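Structural PPIase-like protein L605 (Mimivirus, PDB 2OSE) belongs to the cyclophilin-type peptidyl-prolyl cis-trans isomerases, forms homotrimers, occurs in the virion and may isomerise proline peptide bonds and bind cyclosporin A. Local coordinates at residues G12-V17 and K34-A39; R16-I21 and I28-I33; Q49-K54 and C203-D208; V84-Y89 and K182-I187. One frame throughout, in Å; residues are numbered along the deposited sequence.

Contact 1 (G12-V17 and K34-A39); sequences GKNPRV and KLFRDA
R16 and K34 lie side by side across the strand pair, their side chains pointing the same way. Their backbones form an antiparallel non-hydrogen-bonded pair. CD of K34 sits over one face of the R16 guanidinium, displaced toward its rim and 3.3 Å from R16 NH2. A chi1 of -176° sets K34 CG anti to the backbone N, 4.0 Å from N14 CB. The charged ends are near each other, with R16 NH2 4.2 Å from K34 NZ. R16 has a second partner in Y174, through a cation-pi contact.

N14 turns its amide onto the other segment. N14 ND2 donates to L35 O at 2.9 Å. N14 ND2 also lies at the edge of the F36 ring, 3.8 Å from F36 CD1, with the amide and ring planes 79° apart. The backbone adds a bond from L35 N to P15 O (2.9 Å) and a longer one from R37 N to K13 O (3.2 Å). A water also links K13 O to D38 N. On the buried side, the V17 and L35 side chains cross at about a right angle, V17 CG2 3.9 Å from L35 CD1, and F47 of helix 41-52 packs on both. R37 runs past G12, and its guanidinium forms a salt bridge with E45.

The two like charges probably repel each other. Cohesion at this end of the hairpin probably rests on the backbone bonds, the N14 amide and apolar packing.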
loop_
_atom_site.group_PDB
_atom_site.type_symbol
_atom_site.label_atom_id
_atom_site.label_comp_id
_atom_site.label_asym_id
_atom_site.label_seq_id
_atom_site.Cartn_x
_atom_site.Cartn_y
_atom_site.Cartn_z
ATOM N N GLY A 12 -14.762 26.440 23.824
ATOM C CA GLY A 12 -15.339 27.607 23.211
ATOM C C GLY A 12 -16.286 27.170 22.111
ATOM O O GLY A 12 -16.256 26.021 21.694
ATOM N N LYS A 13 -17.097 28.108 21.638
ATOM C CA LYS A 13 -18.009 27.906 20.536
ATOM C C LYS A 13 -17.279 27.660 19.203
ATOM O O LYS A 13 -17.701 26.826 18.400
ATOM C CB LYS A 13 -18.926 29.129 20.418
ATOM C CG LYS A 13 -19.897 29.106 19.231
ATOM C CD LYS A 13 -20.652 30.443 19.063
ATOM C CE LYS A 13 -22.027 30.220 18.411
ATOM N NZ LYS A 13 -22.454 31.359 17.513
ATOM N N ASN A 14 -16.219 28.431 18.965
ATOM C CA ASN A 14 -15.423 28.313 17.759
ATOM C C ASN A 14 -13.954 28.300 18.135
ATOM O O ASN A 14 -13.262 29.304 17.957
ATOM C CB ASN A 14 -15.720 29.436 16.782
ATOM C CG ASN A 14 -17.128 29.366 16.221
ATOM O OD1 ASN A 14 -17.979 30.176 16.582
ATOM N ND2 ASN A 14 -17.382 28.409 15.339
ATOM N N PRO A 15 -13.473 27.167 18.679
ATOM C CA PRO A 15 -12.067 27.117 19.034
ATOM C C PRO A 15 -11.249 27.319 17.768
ATOM O O PRO A 15 -11.693 26.951 16.701
ATOM C CB PRO A 15 -11.868 25.681 19.539
ATOM C CG PRO A 15 -13.231 25.191 19.861
ATOM C CD PRO A 15 -14.165 25.888 18.939
ATOM N N ARG A 16 -10.076 27.918 17.890
ATOM C CA ARG A 16 -9.176 28.049 16.751
ATOM C C ARG A 16 -7.903 27.361 17.096
ATOM O O ARG A 16 -7.435 27.482 18.223
ATOM C CB ARG A 16 -8.913 29.514 16.425
ATOM C CG ARG A 16 -10.121 30.213 15.821
ATOM C CD ARG A 16 -9.843 31.685 15.574
ATOM N NE ARG A 16 -11.096 32.353 15.303
ATOM C CZ ARG A 16 -11.519 32.729 14.115
ATOM N NH1 ARG A 16 -10.742 32.613 13.069
ATOM N NH2 ARG A 16 -12.732 33.279 13.991
ATOM N N VAL A 17 -7.333 26.642 16.136
ATOM C CA VAL A 17 -6.110 25.865 16.374
ATOM C C VAL A 17 -5.174 26.027 15.196
ATOM O O VAL A 17 -5.597 26.464 14.120
ATOM C CB VAL A 17 -6.395 24.367 16.573
ATOM C CG1 VAL A 17 -7.323 24.113 17.792
ATOM C CG2 VAL A 17 -6.977 23.766 15.272
ATOM N N LYS A 34 -10.527 27.029 12.179
ATOM C CA LYS A 34 -11.615 27.370 13.080
ATOM C C LYS A 34 -12.637 26.220 13.135
ATOM O O LYS A 34 -13.123 25.799 12.105
ATOM C CB LYS A 34 -12.331 28.620 12.553
ATOM C CG LYS A 34 -13.442 29.116 13.483
ATOM C CD LYS A 34 -14.038 30.453 12.942
ATOM C CE LYS A 34 -15.272 30.334 12.109
ATOM N NZ LYS A 34 -16.158 31.565 12.258
ATOM N N LEU A 35 -12.965 25.761 14.338
ATOM C CA LEU A 35 -13.865 24.633 14.514
ATOM C C LEU A 35 -15.276 25.098 14.865
ATOM O O LEU A 35 -15.482 26.229 15.355
ATOM C CB LEU A 35 -13.328 23.662 15.579
ATOM C CG LEU A 35 -12.029 23.034 15.033
ATOM C CD1 LEU A 35 -10.840 23.568 15.835
ATOM C CD2 LEU A 35 -12.062 21.574 15.084
ATOM N N PHE A 36 -16.244 24.232 14.588
ATOM C CA PHE A 36 -17.657 24.560 14.796
ATOM C C PHE A 36 -18.129 23.568 15.851
ATOM O O PHE A 36 -18.555 22.478 15.516
ATOM C CB PHE A 36 -18.494 24.414 13.516
ATOM C CG PHE A 36 -17.847 24.971 12.237
ATOM C CD1 PHE A 36 -17.283 26.253 12.192
ATOM C CD2 PHE A 36 -17.848 24.217 11.075
ATOM C CE1 PHE A 36 -16.721 26.741 11.018
ATOM C CE2 PHE A 36 -17.308 24.690 9.904
ATOM C CZ PHE A 36 -16.728 25.952 9.868
ATOM N N ARG A 37 -17.990 23.918 17.124
ATOM C CA ARG A 37 -18.293 22.976 18.196
ATOM C C ARG A 37 -19.749 22.526 18.093
ATOM O O ARG A 37 -20.022 21.373 18.415
ATOM C CB ARG A 37 -18.003 23.571 19.574
ATOM C CG ARG A 37 -17.981 22.545 20.714
ATOM C CD ARG A 37 -18.010 23.248 22.078
ATOM N NE ARG A 37 -17.754 22.308 23.170
ATOM C CZ ARG A 37 -18.704 21.738 23.915
ATOM N NH1 ARG A 37 -19.971 22.006 23.676
ATOM N NH2 ARG A 37 -18.384 20.879 24.884
ATOM N N ASP A 38 -20.647 23.407 17.600
ATOM C CA ASP A 38 -22.090 23.072 17.373
ATOM C C ASP A 38 -22.373 22.051 16.259
ATOM O O ASP A 38 -23.516 21.644 16.046
ATOM C CB ASP A 38 -23.004 24.317 17.185
ATOM C CG ASP A 38 -22.689 25.162 15.929
ATOM O OD1 ASP A 38 -22.312 24.660 14.841
ATOM O OD2 ASP A 38 -22.885 26.398 16.025
ATOM N N ALA A 39 -21.339 21.647 15.544
ATOM C CA ALA A 39 -21.485 20.624 14.531
ATOM C C ALA A 39 -21.498 19.244 15.193
ATOM O O ALA A 39 -22.204 18.342 14.736
ATOM C CB ALA A 39 -20.333 20.727 13.505
HETATM O O HOH W 1 -20.137 26.301 17.692
#

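Contact 2 (R16-I21 and I28-I33); sequences RVYMDI and IGRLQI
The beta hairpin of strands 16-23 and 26-35 pairs V17 with I33, M19 with L31 and I21 with G29 as antiparallel hydrogen-bonded pairs. Y18 with Q32 and D20 with R30 are the non-hydrogen-bonded pairs between them. One face of the hairpin carries Y18, D20, R30 and Q32.

R30 grips D20 side-on in a salt bridge. R30 NE donates to D20 OD1 at 2.9 Å and R30 NH2 to D20 OD2 at 3.1 Å. The bend at chi3 (-76°) brings NE to the carboxylate. Both oxygens lie in the guanidinium plane, but the nitrogens come from above the carboxylate plane. The other flat partner of R30 is Y18. Y18 CD1 covers one guanidinium face near the rim, 3.3 Å from R30 NH1, with the two planes 11° apart. Q32 NE2 is hydrogen-bonded to Y206 OH.

The opposite face is apolar. I21 CD1 meets L31 CD1 at 3.8 Å. At the end of the pair, I28 CD1 meets I21 CG2 at 4.0 Å. Helix 177-186 covers I21 and L31, while helix 41-52 covers V17 and M19. A polar outer face and an apolar face packed against two helices are typical of the cyclophilin fold, an antiparallel beta barrel closed by a helix at each end.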
loop_
_atom_site.group_PDB
_atom_site.type_symbol
_atom_site.label_atom_id
_atom_site.label_comp_id
_atom_site.label_asym_id
_atom_site.label_seq_id
_atom_site.Cartn_x
_atom_site.Cartn_y
_atom_site.Cartn_z
ATOM N N ARG A 16 -10.076 27.918 17.890
ATOM C CA ARG A 16 -9.176 28.049 16.751
ATOM C C ARG A 16 -7.903 27.361 17.096
ATOM O O ARG A 16 -7.435 27.482 18.223
ATOM C CB ARG A 16 -8.913 29.514 16.425
ATOM C CG ARG A 16 -10.121 30.213 15.821
ATOM C CD ARG A 16 -9.843 31.685 15.574
ATOM N NE ARG A 16 -11.096 32.353 15.303
ATOM C CZ ARG A 16 -11.519 32.729 14.115
ATOM N NH1 ARG A 16 -10.742 32.613 13.069
ATOM N NH2 ARG A 16 -12.732 33.279 13.991
ATOM N N VAL A 17 -7.333 26.642 16.136
ATOM C CA VAL A 17 -6.110 25.865 16.374
ATOM C C VAL A 17 -5.174 26.027 15.196
ATOM O O VAL A 17 -5.597 26.464 14.120
ATOM C CB VAL A 17 -6.395 24.367 16.573
ATOM C CG1 VAL A 17 -7.323 24.113 17.792
ATOM C CG2 VAL A 17 -6.977 23.766 15.272
ATOM N N TYR A 18 -3.911 25.659 15.398
ATOM C CA TYR A 18 -2.906 25.667 14.333
ATOM C C TYR A 18 -2.164 24.332 14.236
ATOM O O TYR A 18 -2.060 23.581 15.221
ATOM C CB TYR A 18 -1.899 26.816 14.547
ATOM C CG TYR A 18 -1.246 26.788 15.928
ATOM C CD1 TYR A 18 -0.063 26.086 16.139
ATOM C CD2 TYR A 18 -1.841 27.437 17.032
ATOM C CE1 TYR A 18 0.541 26.032 17.430
ATOM C CE2 TYR A 18 -1.254 27.366 18.319
ATOM C CZ TYR A 18 -0.067 26.660 18.497
ATOM O OH TYR A 18 0.519 26.593 19.763
ATOM N N MET A 19 -1.638 24.070 13.047
ATOM C CA MET A 19 -0.802 22.911 12.754
ATOM C C MET A 19 0.248 23.310 11.719
ATOM O O MET A 19 -0.106 23.633 10.560
ATOM C CB MET A 19 -1.629 21.807 12.084
ATOM C CG MET A 19 -2.346 20.901 12.960
ATOM S SD MET A 19 -3.473 19.844 11.961
ATOM C CE MET A 19 -4.222 19.093 13.398
ATOM N N ASP A 20 1.519 23.206 12.096
ATOM C CA ASP A 20 2.622 23.196 11.097
ATOM C C ASP A 20 2.558 21.930 10.253
ATOM O O ASP A 20 2.236 20.851 10.777
ATOM C CB ASP A 20 3.988 23.223 11.784
ATOM C CG ASP A 20 4.395 24.579 12.196
ATOM O OD1 ASP A 20 3.924 25.587 11.603
ATOM O OD2 ASP A 20 5.198 24.662 13.141
ATOM N N ILE A 21 2.853 22.063 8.958
ATOM C CA ILE A 21 2.958 20.907 8.037
ATOM C C ILE A 21 4.437 20.750 7.714
ATOM O O ILE A 21 5.116 21.739 7.410
ATOM C CB ILE A 21 2.129 21.094 6.729
ATOM C CG1 ILE A 21 0.671 21.509 7.066
ATOM C CG2 ILE A 21 2.140 19.808 5.840
ATOM C CD1 ILE A 21 -0.175 20.354 7.604
ATOM N N ILE A 28 6.862 23.334 5.925
ATOM C CA ILE A 28 6.440 23.964 4.668
ATOM C C ILE A 28 5.291 25.019 4.787
ATOM O O ILE A 28 5.028 25.755 3.860
ATOM C CB ILE A 28 6.136 22.930 3.597
ATOM C CG1 ILE A 28 4.921 22.103 3.953
ATOM C CG2 ILE A 28 7.376 22.027 3.344
ATOM C CD1 ILE A 28 4.608 21.045 2.906
ATOM N N GLY A 29 4.648 25.106 5.942
ATOM C CA GLY A 29 3.598 26.086 6.126
ATOM C C GLY A 29 2.783 25.726 7.338
ATOM O O GLY A 29 2.993 24.663 7.922
ATOM N N ARG A 30 1.895 26.631 7.735
ATOM C CA ARG A 30 1.014 26.409 8.896
ATOM C C ARG A 30 -0.471 26.514 8.522
ATOM O O ARG A 30 -0.876 27.452 7.848
ATOM C CB ARG A 30 1.355 27.411 10.019
ATOM C CG ARG A 30 0.471 27.359 11.258
ATOM C CD ARG A 30 1.091 28.141 12.397
ATOM N NE ARG A 30 2.198 27.386 13.006
ATOM C CZ ARG A 30 2.613 27.528 14.272
ATOM N NH1 ARG A 30 2.037 28.401 15.091
ATOM N NH2 ARG A 30 3.618 26.799 14.732
ATOM N N LEU A 31 -1.275 25.545 8.968
ATOM C CA LEU A 31 -2.732 25.634 8.824
ATOM C C LEU A 31 -3.324 26.224 10.085
ATOM O O LEU A 31 -2.875 25.908 11.171
ATOM C CB LEU A 31 -3.329 24.241 8.576
ATOM C CG LEU A 31 -2.808 23.451 7.369
ATOM C CD1 LEU A 31 -3.549 22.072 7.353
ATOM C CD2 LEU A 31 -2.997 24.193 6.044
ATOM N N GLN A 32 -4.292 27.117 9.929
ATOM C CA GLN A 32 -5.025 27.721 11.025
ATOM C C GLN A 32 -6.458 27.343 10.786
ATOM O O GLN A 32 -6.990 27.576 9.710
ATOM C CB GLN A 32 -4.891 29.237 10.942
ATOM C CG GLN A 32 -3.447 29.776 11.243
ATOM C CD GLN A 32 -3.424 31.267 11.094
ATOM O OE1 GLN A 32 -3.573 31.766 9.988
ATOM N NE2 GLN A 32 -3.274 31.995 12.198
ATOM N N ILE A 33 -7.078 26.731 11.784
ATOM C CA ILE A 33 -8.374 26.091 11.580
ATOM C C ILE A 33 -9.356 26.587 12.631
ATOM O O ILE A 33 -9.042 26.589 13.822
ATOM C CB ILE A 33 -8.232 24.538 11.696
ATOM C CG1 ILE A 33 -7.366 23.971 10.558
ATOM C CG2 ILE A 33 -9.620 23.826 11.669
ATOM C CD1 ILE A 33 -6.816 22.579 10.858
#

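Contact 3 (Q49-K54 and C203-D208); sequences QLTNGK and CGAYLD
The flat peptide joining G204 to A205 meets T51 on one face and a water at its edge. T51 CG2 lies above this plane near G204 O, though so close that the exact placement of the methyl is doubtful. N52 OD1 stands on the same side of the plane as that methyl. A205 N therefore reaches N52 OD1 only by a weak hydrogen bond, 3.4 Å long with an angle of 129°. The water is in the peptide plane and accepts the A205 N-H at 3.1 Å. It also donates, weakly, to N52 OD1. At the oxygen end of the N52 amide, A205 CB lies 3.3 Å from N52 OD1, across the amide plane from A205 N.

C203 SG sits between the backbone N and the carbonyl carbon (chi1 57°). This turns C203 SG to the helix end, 3.5 Å from T51 O. G204 CA makes a CH-O contact with the same carbonyl. Helix 41-52 ends here, and G53 leaves it with positive phi. The strand backbone is held on its other side, where G204 bonds to Y18.

No strong direct bond joins helix and strand at this point. The chemistry implies a junction made mostly by van der Waals contact and a weak, water-assisted hydrogen bond.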
loop_
_atom_site.group_PDB
_atom_site.type_symbol
_atom_site.label_atom_id
_atom_site.label_comp_id
_atom_site.label_asym_id
_atom_site.label_seq_id
_atom_site.Cartn_x
_atom_site.Cartn_y
_atom_site.Cartn_z
ATOM N N GLN A 49 -8.451 18.889 21.926
ATOM C CA GLN A 49 -7.551 18.448 23.003
ATOM C C GLN A 49 -6.351 17.692 22.496
ATOM O O GLN A 49 -5.311 17.665 23.143
ATOM C CB GLN A 49 -8.284 17.631 24.075
ATOM C CG GLN A 49 -9.441 18.361 24.716
ATOM C CD GLN A 49 -9.072 19.739 25.258
ATOM O OE1 GLN A 49 -7.954 19.970 25.728
ATOM N NE2 GLN A 49 -10.031 20.655 25.213
ATOM N N LEU A 50 -6.486 17.066 21.329
ATOM C CA LEU A 50 -5.334 16.381 20.720
ATOM C C LEU A 50 -4.364 17.387 20.130
ATOM O O LEU A 50 -3.174 17.141 20.005
ATOM C CB LEU A 50 -5.807 15.430 19.637
ATOM C CG LEU A 50 -6.397 14.116 20.186
ATOM C CD1 LEU A 50 -6.825 13.268 19.014
ATOM C CD2 LEU A 50 -5.346 13.386 21.003
ATOM N N THR A 51 -4.907 18.524 19.740
ATOM C CA THR A 51 -4.112 19.609 19.249
ATOM C C THR A 51 -3.307 20.211 20.400
ATOM O O THR A 51 -2.123 20.494 20.258
ATOM C CB THR A 51 -5.080 20.588 18.606
ATOM O OG1 THR A 51 -5.158 20.295 17.210
ATOM C CG2 THR A 51 -4.697 21.965 18.868
ATOM N N ASN A 52 -3.935 20.342 21.565
ATOM C CA ASN A 52 -3.210 20.749 22.774
ATOM C C ASN A 52 -2.153 19.784 23.302
ATOM O O ASN A 52 -1.156 20.233 23.883
ATOM C CB ASN A 52 -4.161 21.168 23.890
ATOM C CG ASN A 52 -4.082 22.652 24.146
ATOM O OD1 ASN A 52 -4.354 23.456 23.254
ATOM N ND2 ASN A 52 -3.630 23.029 25.339
ATOM N N GLY A 53 -2.364 18.483 23.092
ATOM C CA GLY A 53 -1.340 17.472 23.374
ATOM C C GLY A 53 -0.959 17.197 24.827
ATOM O O GLY A 53 0.117 16.639 25.078
ATOM N N LYS A 54 -1.836 17.568 25.769
ATOM C CA LYS A 54 -1.555 17.486 27.230
ATOM C C LYS A 54 -2.151 16.232 27.876
ATOM O O LYS A 54 -1.731 15.795 28.957
ATOM C CB LYS A 54 -2.071 18.740 27.972
ATOM C CG LYS A 54 -1.736 20.086 27.296
ATOM C CD LYS A 54 -0.376 20.645 27.687
ATOM C CE LYS A 54 -0.550 21.864 28.577
ATOM N NZ LYS A 54 0.506 22.906 28.336
ATOM N N CYS A 203 1.704 21.934 17.035
ATOM C CA CYS A 203 0.289 22.216 16.940
ATOM C C CYS A 203 -0.168 22.715 18.306
ATOM O O CYS A 203 0.544 22.568 19.319
ATOM C CB CYS A 203 -0.504 20.992 16.440
ATOM S SG CYS A 203 -0.318 19.505 17.426
ATOM N N GLY A 204 -1.351 23.285 18.341
ATOM C CA GLY A 204 -1.831 23.940 19.541
ATOM C C GLY A 204 -3.129 24.639 19.268
ATOM O O GLY A 204 -3.588 24.692 18.132
ATOM N N ALA A 205 -3.732 25.144 20.337
ATOM C CA ALA A 205 -4.927 25.962 20.250
ATOM C C ALA A 205 -4.515 27.362 20.621
ATOM O O ALA A 205 -3.671 27.550 21.518
ATOM C CB ALA A 205 -5.990 25.456 21.214
ATOM N N TYR A 206 -5.058 28.340 19.902
ATOM C CA TYR A 206 -5.003 29.730 20.326
ATOM C C TYR A 206 -5.903 29.911 21.547
ATOM O O TYR A 206 -6.905 29.200 21.689
ATOM C CB TYR A 206 -5.500 30.656 19.214
ATOM C CG TYR A 206 -4.692 30.599 17.968
ATOM C CD1 TYR A 206 -3.470 31.261 17.870
ATOM C CD2 TYR A 206 -5.137 29.860 16.870
ATOM C CE1 TYR A 206 -2.718 31.198 16.690
ATOM C CE2 TYR A 206 -4.393 29.800 15.712
ATOM C CZ TYR A 206 -3.193 30.455 15.630
ATOM O OH TYR A 206 -2.483 30.395 14.461
ATOM N N LEU A 207 -5.573 30.877 22.409
ATOM C CA LEU A 207 -6.443 31.230 23.548
ATOM C C LEU A 207 -7.824 31.562 23.035
ATOM O O LEU A 207 -7.985 32.361 22.104
ATOM C CB LEU A 207 -5.938 32.475 24.312
ATOM C CG LEU A 207 -6.664 32.840 25.633
ATOM C CD1 LEU A 207 -6.199 31.916 26.780
ATOM C CD2 LEU A 207 -6.422 34.308 26.034
ATOM N N ASP A 208 -8.826 30.970 23.654
ATOM C CA ASP A 208 -10.199 31.419 23.404
ATOM C C ASP A 208 -10.590 32.413 24.494
ATOM O O ASP A 208 -10.814 32.022 25.641
ATOM C CB ASP A 208 -11.177 30.243 23.343
ATOM C CG ASP A 208 -12.572 30.687 23.006
ATOM O OD1 ASP A 208 -12.908 30.660 21.791
ATOM O OD2 ASP A 208 -13.315 31.086 23.940
HETATM O O HOH W 2 -1.985 24.574 22.869
#

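Contact 4 (V84-Y89 and K182-I187); sequences VLHNNY and KINSMI
In both H86 and N184, CG is anti to the backbone N (chi1 179° and -160°). These torsions bring the two CG atoms to the contact. The H86 ring and the N184 amide then lie with their planes 8° apart, although the side chains cross at about a right angle. H86 ND1 donates to N184 O at 2.9 Å. The acceptor lies in the ring plane, yet the bond is bent at the hydrogen. N87 N donates to N184 OD1 at 2.7 Å, almost straight and on a lone pair of the amide oxygen. N184 thus takes one bond on its backbone and one on its side chain.

H86 and N87 belong to the tight connection between strands 83-85 and 89-92. A classic beta bulge lies there: N88 and Y89 both face L85, and L85 O accepts from both backbone nitrogens. N88 ND2 donates to H86 O at 2.8 Å, which adds a bond within the turn.

N184 lies near the C-terminal end of helix 177-186, where carbonyl oxygens may be somewhat richer in negative charge. Just past that end, I187 places CD1 against the strand, 3.6 Å from H86 N and 4.0 Å from V84 CB. The carbonyl oxygen of I187 lies 3.4 Å from H86 CB. F198 of strand 198-205 packs on I187. On another side of the helix, S185 and M186 pack on D136 of a second subunit.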
loop_
_atom_site.group_PDB
_atom_site.type_symbol
_atom_site.label_atom_id
_atom_site.label_comp_id
_atom_site.label_asym_id
_atom_site.label_seq_id
_atom_site.Cartn_x
_atom_site.Cartn_y
_atom_site.Cartn_z
ATOM N N VAL A 84 -3.795 10.420 0.959
ATOM C CA VAL A 84 -3.710 11.700 0.256
ATOM C C VAL A 84 -4.181 11.464 -1.158
ATOM O O VAL A 84 -3.884 10.403 -1.762
ATOM C CB VAL A 84 -2.302 12.361 0.290
ATOM C CG1 VAL A 84 -1.827 12.603 1.737
ATOM C CG2 VAL A 84 -1.252 11.551 -0.526
ATOM N N LEU A 85 -4.962 12.411 -1.673
ATOM C CA LEU A 85 -5.557 12.265 -2.987
ATOM C C LEU A 85 -5.584 13.615 -3.681
ATOM O O LEU A 85 -6.330 14.521 -3.257
ATOM C CB LEU A 85 -6.971 11.650 -2.885
ATOM C CG LEU A 85 -7.645 11.360 -4.232
ATOM C CD1 LEU A 85 -6.806 10.344 -5.032
ATOM C CD2 LEU A 85 -9.135 10.931 -4.104
ATOM N N HIS A 86 -4.758 13.742 -4.730
ATOM C CA HIS A 86 -4.653 14.965 -5.562
ATOM C C HIS A 86 -6.022 15.509 -5.925
ATOM O O HIS A 86 -6.930 14.750 -6.334
ATOM C CB HIS A 86 -3.776 14.690 -6.818
ATOM C CG HIS A 86 -3.616 15.863 -7.742
ATOM N ND1 HIS A 86 -2.763 16.919 -7.479
ATOM C CD2 HIS A 86 -4.134 16.103 -8.970
ATOM C CE1 HIS A 86 -2.820 17.793 -8.474
ATOM N NE2 HIS A 86 -3.635 17.314 -9.396
ATOM N N ASN A 87 -6.184 16.828 -5.772
ATOM C CA ASN A 87 -7.438 17.548 -6.106
ATOM C C ASN A 87 -8.623 17.135 -5.240
ATOM O O ASN A 87 -9.769 17.468 -5.559
ATOM C CB ASN A 87 -7.844 17.394 -7.587
ATOM C CG ASN A 87 -7.009 18.213 -8.528
ATOM O OD1 ASN A 87 -7.045 17.996 -9.749
ATOM N ND2 ASN A 87 -6.260 19.156 -7.998
ATOM N N ASN A 88 -8.346 16.415 -4.154
ATOM C CA ASN A 88 -9.412 15.938 -3.281
ATOM C C ASN A 88 -9.179 16.236 -1.818
ATOM O O ASN A 88 -9.794 17.171 -1.284
ATOM C CB ASN A 88 -9.730 14.446 -3.498
ATOM C CG ASN A 88 -10.399 14.201 -4.800
ATOM O OD1 ASN A 88 -11.646 14.095 -4.887
ATOM N ND2 ASN A 88 -9.593 14.138 -5.864
ATOM N N TYR A 89 -8.289 15.479 -1.177
ATOM C CA TYR A 89 -8.135 15.552 0.299
ATOM C C TYR A 89 -6.817 15.043 0.807
ATOM O O TYR A 89 -6.075 14.350 0.086
ATOM C CB TYR A 89 -9.268 14.791 1.032
ATOM C CG TYR A 89 -9.494 13.354 0.533
ATOM C CD1 TYR A 89 -8.589 12.338 0.849
ATOM C CD2 TYR A 89 -10.627 13.028 -0.226
ATOM C CE1 TYR A 89 -8.794 11.005 0.387
ATOM C CE2 TYR A 89 -10.836 11.691 -0.701
ATOM C CZ TYR A 89 -9.906 10.716 -0.389
ATOM O OH TYR A 89 -10.090 9.428 -0.847
ATOM N N LYS A 182 0.338 23.913 -2.030
ATOM C CA LYS A 182 1.688 23.340 -2.120
ATOM C C LYS A 182 1.639 21.800 -2.030
ATOM O O LYS A 182 2.254 21.101 -2.840
ATOM C CB LYS A 182 2.578 23.904 -1.019
ATOM C CG LYS A 182 3.021 25.375 -1.253
ATOM C CD LYS A 182 3.955 25.859 -0.135
ATOM C CE LYS A 182 4.367 27.314 -0.431
ATOM N NZ LYS A 182 5.350 27.805 0.617
ATOM N N ILE A 183 0.916 21.298 -1.022
ATOM C CA ILE A 183 0.688 19.853 -0.854
ATOM C C ILE A 183 0.094 19.242 -2.123
ATOM O O ILE A 183 0.635 18.265 -2.668
ATOM C CB ILE A 183 -0.220 19.547 0.390
ATOM C CG1 ILE A 183 0.518 19.922 1.690
ATOM C CG2 ILE A 183 -0.607 18.063 0.405
ATOM C CD1 ILE A 183 -0.419 20.056 2.934
ATOM N N ASN A 184 -1.006 19.832 -2.591
ATOM C CA ASN A 184 -1.691 19.369 -3.789
ATOM C C ASN A 184 -0.817 19.337 -5.041
ATOM O O ASN A 184 -0.901 18.373 -5.849
ATOM C CB ASN A 184 -2.947 20.203 -4.064
ATOM C CG ASN A 184 -3.886 19.496 -4.949
ATOM O OD1 ASN A 184 -4.240 18.353 -4.687
ATOM N ND2 ASN A 184 -4.303 20.154 -6.047
ATOM N N SER A 185 -0.026 20.392 -5.236
ATOM C CA SER A 185 0.940 20.372 -6.346
ATOM C C SER A 185 1.912 19.200 -6.223
ATOM O O SER A 185 2.185 18.538 -7.197
ATOM C CB SER A 185 1.719 21.667 -6.426
ATOM O OG SER A 185 0.839 22.663 -6.928
ATOM N N MET A 186 2.448 18.967 -5.030
ATOM C CA MET A 186 3.442 17.917 -4.850
ATOM C C MET A 186 2.898 16.503 -4.971
ATOM O O MET A 186 3.685 15.560 -5.108
ATOM C CB MET A 186 4.156 18.080 -3.532
ATOM C CG MET A 186 4.991 19.320 -3.508
ATOM S SD MET A 186 5.927 19.370 -2.015
ATOM C CE MET A 186 4.791 20.245 -0.979
ATOM N N ILE A 187 1.575 16.349 -4.920
ATOM C CA ILE A 187 0.959 15.047 -5.068
ATOM C C ILE A 187 0.295 14.821 -6.433
ATOM O O ILE A 187 -0.437 13.859 -6.597
ATOM C CB ILE A 187 0.016 14.639 -3.873
ATOM C CG1 ILE A 187 -1.253 15.504 -3.810
ATOM C CG2 ILE A 187 0.823 14.630 -2.532
ATOM C CD1 ILE A 187 -2.217 15.108 -2.635
#

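In the fold
Contacts 1, 2 and 3 are partly buried, and contact 4 lies at the surface. Contacts 1 and 2 hold the same two strands, 16-23 and 26-35, and share R16 and V17. Both are apolar on one face and charged on the other. Contact 2 has paired opposite charges, whereas contact 1 brings like charges together. Contact 3 adds the neighbouring strand 198-205 and the end of helix 41-52. It touches both hairpin contacts through V17 and Y206, but relies on packing and water. Contact 4 has its centre about 26 Å from those of contacts 1 and 3. It uses side-chain amide and imidazole bonds, and reaches contact 2 where I183 packs on I21.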